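Local coordinates for Melibiose/raffinose/stachyose-binding protein MelE (Bacillus subtilis subsp. subtilis str. 168, PDB 4R6H) that binds melibiose, raffinose and stachyose as the solute-binding component of the MelEDC-MsmX ABC transporter that imports them, at residues A141-D153 with M260-L274. Sequence-based numbering, arbitrary orientation.
Sequences AKDGLAYNRNILD and MAQNKIAFTMQGGTL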
# COMPACT_ATOMS: atom_id res chain seq x y z
N ALA A 141 -0.57 6.14 0.25
CA ALA A 141 -0.64 5.16 -0.81
C ALA A 141 -2.04 5.13 -1.39
O ALA A 141 -3.03 5.18 -0.62
CB ALA A 141 -0.31 3.77 -0.30
N LYS A 142 -2.13 5.04 -2.72
CA LYS A 142 -3.41 4.95 -3.42
C LYS A 142 -3.23 4.00 -4.59
O LYS A 142 -2.78 4.40 -5.67
CB LYS A 142 -3.93 6.32 -3.86
CG LYS A 142 -4.48 7.18 -2.73
CD LYS A 142 -5.18 8.44 -3.22
CE LYS A 142 -4.23 9.53 -3.68
NZ LYS A 142 -5.02 10.76 -4.01
N ASP A 143 -3.61 2.73 -4.38
CA ASP A 143 -3.35 1.64 -5.32
C ASP A 143 -4.63 1.18 -6.01
O ASP A 143 -5.72 1.01 -5.38
CB ASP A 143 -2.74 0.45 -4.59
CG ASP A 143 -1.32 0.69 -4.14
OD1 ASP A 143 -0.59 1.50 -4.75
OD2 ASP A 143 -0.92 0.01 -3.17
N GLY A 144 -4.47 0.95 -7.32
CA GLY A 144 -5.47 0.31 -8.14
C GLY A 144 -4.79 -0.60 -9.14
O GLY A 144 -4.06 -1.55 -8.76
N LEU A 145 -4.98 -0.28 -10.42
CA LEU A 145 -4.35 -1.01 -11.51
C LEU A 145 -3.52 -0.05 -12.36
O LEU A 145 -3.99 1.08 -12.65
CB LEU A 145 -5.41 -1.64 -12.41
CG LEU A 145 -6.37 -2.61 -11.78
CD1 LEU A 145 -7.48 -2.99 -12.72
CD2 LEU A 145 -5.65 -3.87 -11.33
N ALA A 146 -2.36 -0.50 -12.79
CA ALA A 146 -1.56 0.21 -13.77
C ALA A 146 -1.86 -0.34 -15.16
O ALA A 146 -2.16 -1.53 -15.32
CB ALA A 146 -0.09 0.06 -13.48
N TYR A 147 -1.80 0.52 -16.19
CA TYR A 147 -2.18 0.08 -17.50
C TYR A 147 -1.49 0.89 -18.59
O TYR A 147 -1.08 2.03 -18.37
CB TYR A 147 -3.69 0.16 -17.70
CG TYR A 147 -4.23 1.57 -17.77
CD1 TYR A 147 -4.36 2.36 -16.63
CD2 TYR A 147 -4.53 2.15 -18.99
CE1 TYR A 147 -4.83 3.67 -16.71
CE2 TYR A 147 -5.00 3.43 -19.07
CZ TYR A 147 -5.16 4.19 -17.93
OH TYR A 147 -5.57 5.52 -18.02
N ASN A 148 -1.39 0.29 -19.77
CA ASN A 148 -0.81 0.92 -20.95
C ASN A 148 -1.89 1.70 -21.67
O ASN A 148 -2.81 1.12 -22.22
CB ASN A 148 -0.20 -0.15 -21.84
CG ASN A 148 0.47 0.40 -23.05
OD1 ASN A 148 -0.03 1.34 -23.69
ND2 ASN A 148 1.59 -0.20 -23.41
N ARG A 149 -1.82 3.02 -21.59
CA ARG A 149 -2.87 3.88 -22.15
C ARG A 149 -3.07 3.67 -23.65
O ARG A 149 -4.21 3.61 -24.13
CB ARG A 149 -2.55 5.34 -21.89
CG ARG A 149 -2.36 5.74 -20.43
CD ARG A 149 -2.05 7.23 -20.35
NE ARG A 149 -1.74 7.74 -19.03
CZ ARG A 149 -2.62 8.27 -18.17
NH1 ARG A 149 -2.15 8.72 -17.04
NH2 ARG A 149 -3.92 8.37 -18.45
N ASN A 150 -1.97 3.50 -24.36
CA ASN A 150 -2.02 3.37 -25.81
C ASN A 150 -2.70 2.07 -26.22
O ASN A 150 -3.45 2.06 -27.20
CB ASN A 150 -0.59 3.45 -26.33
CG ASN A 150 0.30 4.42 -25.50
OD1 ASN A 150 0.35 5.61 -25.81
ND2 ASN A 150 0.96 3.92 -24.41
N ILE A 151 -2.45 0.98 -25.46
CA ILE A 151 -3.07 -0.29 -25.79
C ILE A 151 -4.57 -0.22 -25.62
O ILE A 151 -5.34 -0.71 -26.46
CB ILE A 151 -2.44 -1.46 -24.97
CG1 ILE A 151 -1.03 -1.75 -25.44
CG2 ILE A 151 -3.28 -2.71 -25.06
CD1 ILE A 151 -0.27 -2.74 -24.59
N LEU A 152 -5.03 0.38 -24.53
CA LEU A 152 -6.45 0.51 -24.34
C LEU A 152 -7.08 1.38 -25.44
O LEU A 152 -8.11 1.00 -25.96
CB LEU A 152 -6.84 1.03 -22.95
CG LEU A 152 -6.88 0.02 -21.82
CD1 LEU A 152 -5.65 -0.82 -21.63
CD2 LEU A 152 -7.34 0.69 -20.54
N ASP A 153 -6.42 2.48 -25.83
CA ASP A 153 -6.93 3.28 -26.94
C ASP A 153 -6.96 2.52 -28.26
O ASP A 153 -7.93 2.61 -29.01
CB ASP A 153 -6.13 4.57 -27.10
CG ASP A 153 -6.47 5.61 -26.03
OD1 ASP A 153 -7.57 5.50 -25.44
OD2 ASP A 153 -5.64 6.50 -25.83
N MET A 260 6.68 -3.97 -20.03
CA MET A 260 5.74 -2.89 -20.14
C MET A 260 6.22 -1.85 -21.19
O MET A 260 5.44 -1.37 -21.99
CB MET A 260 5.54 -2.27 -18.74
CG MET A 260 4.41 -1.26 -18.59
SD MET A 260 2.76 -1.74 -19.17
CE MET A 260 1.77 -1.73 -17.71
N ALA A 261 7.51 -1.55 -21.17
CA ALA A 261 8.10 -0.59 -22.14
C ALA A 261 8.07 -1.12 -23.56
O ALA A 261 8.21 -0.33 -24.49
CB ALA A 261 9.52 -0.31 -21.75
N GLN A 262 7.91 -2.42 -23.75
CA GLN A 262 7.85 -3.02 -25.09
C GLN A 262 6.41 -3.22 -25.55
O GLN A 262 6.16 -3.92 -26.53
CB GLN A 262 8.62 -4.33 -25.08
CG GLN A 262 10.10 -4.11 -24.99
CD GLN A 262 10.89 -5.39 -24.69
OE1 GLN A 262 10.34 -6.49 -24.61
NE2 GLN A 262 12.18 -5.22 -24.52
N ASN A 263 5.43 -2.58 -24.87
CA ASN A 263 4.02 -2.74 -25.26
C ASN A 263 3.55 -4.20 -25.23
O ASN A 263 2.65 -4.59 -26.00
CB ASN A 263 3.75 -2.11 -26.64
CG ASN A 263 3.81 -0.60 -26.61
OD1 ASN A 263 2.94 0.07 -26.03
ND2 ASN A 263 4.81 -0.05 -27.24
N LYS A 264 4.07 -4.97 -24.27
CA LYS A 264 3.73 -6.37 -24.13
C LYS A 264 2.70 -6.68 -23.03
O LYS A 264 2.25 -7.84 -22.91
CB LYS A 264 4.99 -7.20 -24.01
CG LYS A 264 5.74 -7.27 -25.34
CD LYS A 264 7.06 -8.02 -25.27
CE LYS A 264 7.77 -8.02 -26.62
NZ LYS A 264 9.25 -8.12 -26.45
N ILE A 265 2.29 -5.63 -22.29
CA ILE A 265 1.42 -5.83 -21.13
C ILE A 265 0.34 -4.77 -21.11
O ILE A 265 0.66 -3.58 -21.17
CB ILE A 265 2.22 -5.74 -19.81
CG1 ILE A 265 3.17 -6.94 -19.63
CG2 ILE A 265 1.29 -5.68 -18.60
CD1 ILE A 265 4.17 -6.75 -18.51
N ALA A 266 -0.93 -5.15 -20.99
CA ALA A 266 -2.00 -4.14 -20.87
C ALA A 266 -2.21 -3.63 -19.45
O ALA A 266 -2.18 -2.43 -19.22
CB ALA A 266 -3.30 -4.65 -21.46
N PHE A 267 -2.44 -4.54 -18.51
CA PHE A 267 -2.68 -4.21 -17.10
C PHE A 267 -1.73 -4.97 -16.19
O PHE A 267 -1.32 -6.09 -16.47
CB PHE A 267 -4.06 -4.62 -16.68
CG PHE A 267 -5.18 -3.85 -17.30
CD1 PHE A 267 -5.69 -2.72 -16.68
CD2 PHE A 267 -5.82 -4.33 -18.45
CE1 PHE A 267 -6.79 -2.06 -17.20
CE2 PHE A 267 -6.91 -3.65 -19.00
CZ PHE A 267 -7.39 -2.52 -18.38
N THR A 268 -1.45 -4.37 -15.03
CA THR A 268 -0.77 -5.07 -13.94
C THR A 268 -1.17 -4.40 -12.64
O THR A 268 -1.63 -3.28 -12.67
CB THR A 268 0.76 -5.16 -14.16
OG1 THR A 268 1.31 -6.14 -13.29
CG2 THR A 268 1.46 -3.83 -13.92
N MET A 269 -1.03 -5.09 -11.51
CA MET A 269 -1.31 -4.46 -10.23
C MET A 269 -0.31 -3.38 -9.95
O MET A 269 0.85 -3.45 -10.36
CB MET A 269 -1.27 -5.47 -9.09
CG MET A 269 -2.22 -6.65 -9.16
SD MET A 269 -3.99 -6.45 -9.05
CE MET A 269 -4.16 -5.58 -7.47
N GLN A 270 -0.79 -2.32 -9.29
CA GLN A 270 0.07 -1.16 -9.17
C GLN A 270 1.27 -1.42 -8.29
O GLN A 270 1.14 -1.95 -7.19
CB GLN A 270 -0.76 -0.07 -8.59
CG GLN A 270 -0.20 1.28 -8.85
CD GLN A 270 -1.22 2.28 -8.44
OE1 GLN A 270 -2.41 2.10 -8.74
NE2 GLN A 270 -0.78 3.34 -7.81
N GLY A 271 2.44 -1.03 -8.78
CA GLY A 271 3.68 -1.11 -8.00
C GLY A 271 4.18 0.24 -7.50
O GLY A 271 4.92 0.32 -6.51
N GLY A 272 3.79 1.32 -8.19
CA GLY A 272 4.07 2.67 -7.72
C GLY A 272 5.02 3.49 -8.59
O GLY A 272 4.87 4.70 -8.64
N THR A 273 6.01 2.87 -9.21
CA THR A 273 6.96 3.64 -10.03
C THR A 273 7.02 3.15 -11.47
O THR A 273 7.93 3.47 -12.21
CB THR A 273 8.37 3.65 -9.47
OG1 THR A 273 8.86 2.29 -9.39
CG2 THR A 273 8.40 4.30 -8.08
N LEU A 274 6.03 2.37 -11.87
CA LEU A 274 6.12 1.71 -13.17
C LEU A 274 6.14 2.73 -14.30
O LEU A 274 6.97 2.64 -15.23
CB LEU A 274 4.99 0.69 -13.39
CG LEU A 274 5.02 -0.12 -14.72
CD1 LEU A 274 6.30 -0.91 -14.87
CD2 LEU A 274 3.81 -1.05 -14.84
O HOH W 1 2.90 -2.52 -22.36
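N148 swings its amide against N263 because CG lies trans to the backbone nitrogen (chi1 -177°); Q270 also has CG trans to its backbone N (chi1 -159°) and from there runs on extended alongside 142-144. ND2 of N148 gives one N-H to OD1 of N263 (3.0 Å), nearly in its own amide plane, the two amides being turned 43° apart. The same ND2 donates to a water that in turn donates to the carbonyls of M260 and I265. OD1 of N148, the N-cap residue of helix 149-155, takes the capping bond from I151 N, and ND2 of N150 adds a second bond from the opposite face of the amide. A leucine here would probably leave the first turn of that helix without its cap and N263 OD1 without its donor. Between these ends the strands pair antiparallel: A146 and T268 exchange two backbone bonds, and N148 N binds A266 O (2.9 Å). Past the L145-M269 pair a weak backbone bond from Q270 N to G144 O remains, and the Q270 side chain adds to it: OE1 takes the N-H of G144 (2.8 Å), which comes from above the amide plane, while NE2 gives a weak bond to K142 O (3.1 Å). Y147 and F267 share a face, Y147 CB lying 3.7 Å from F267 CD1. L152 CD2 meets that ring at CZ (3.9 Å). L170 and I173 of helix 163-177 also pack on F267, strand 141-148 pairs with 287-291 and 303-306 too, and 265-269 runs parallel to 182-185, placing this ladder inside the mixed sheet of one lobe.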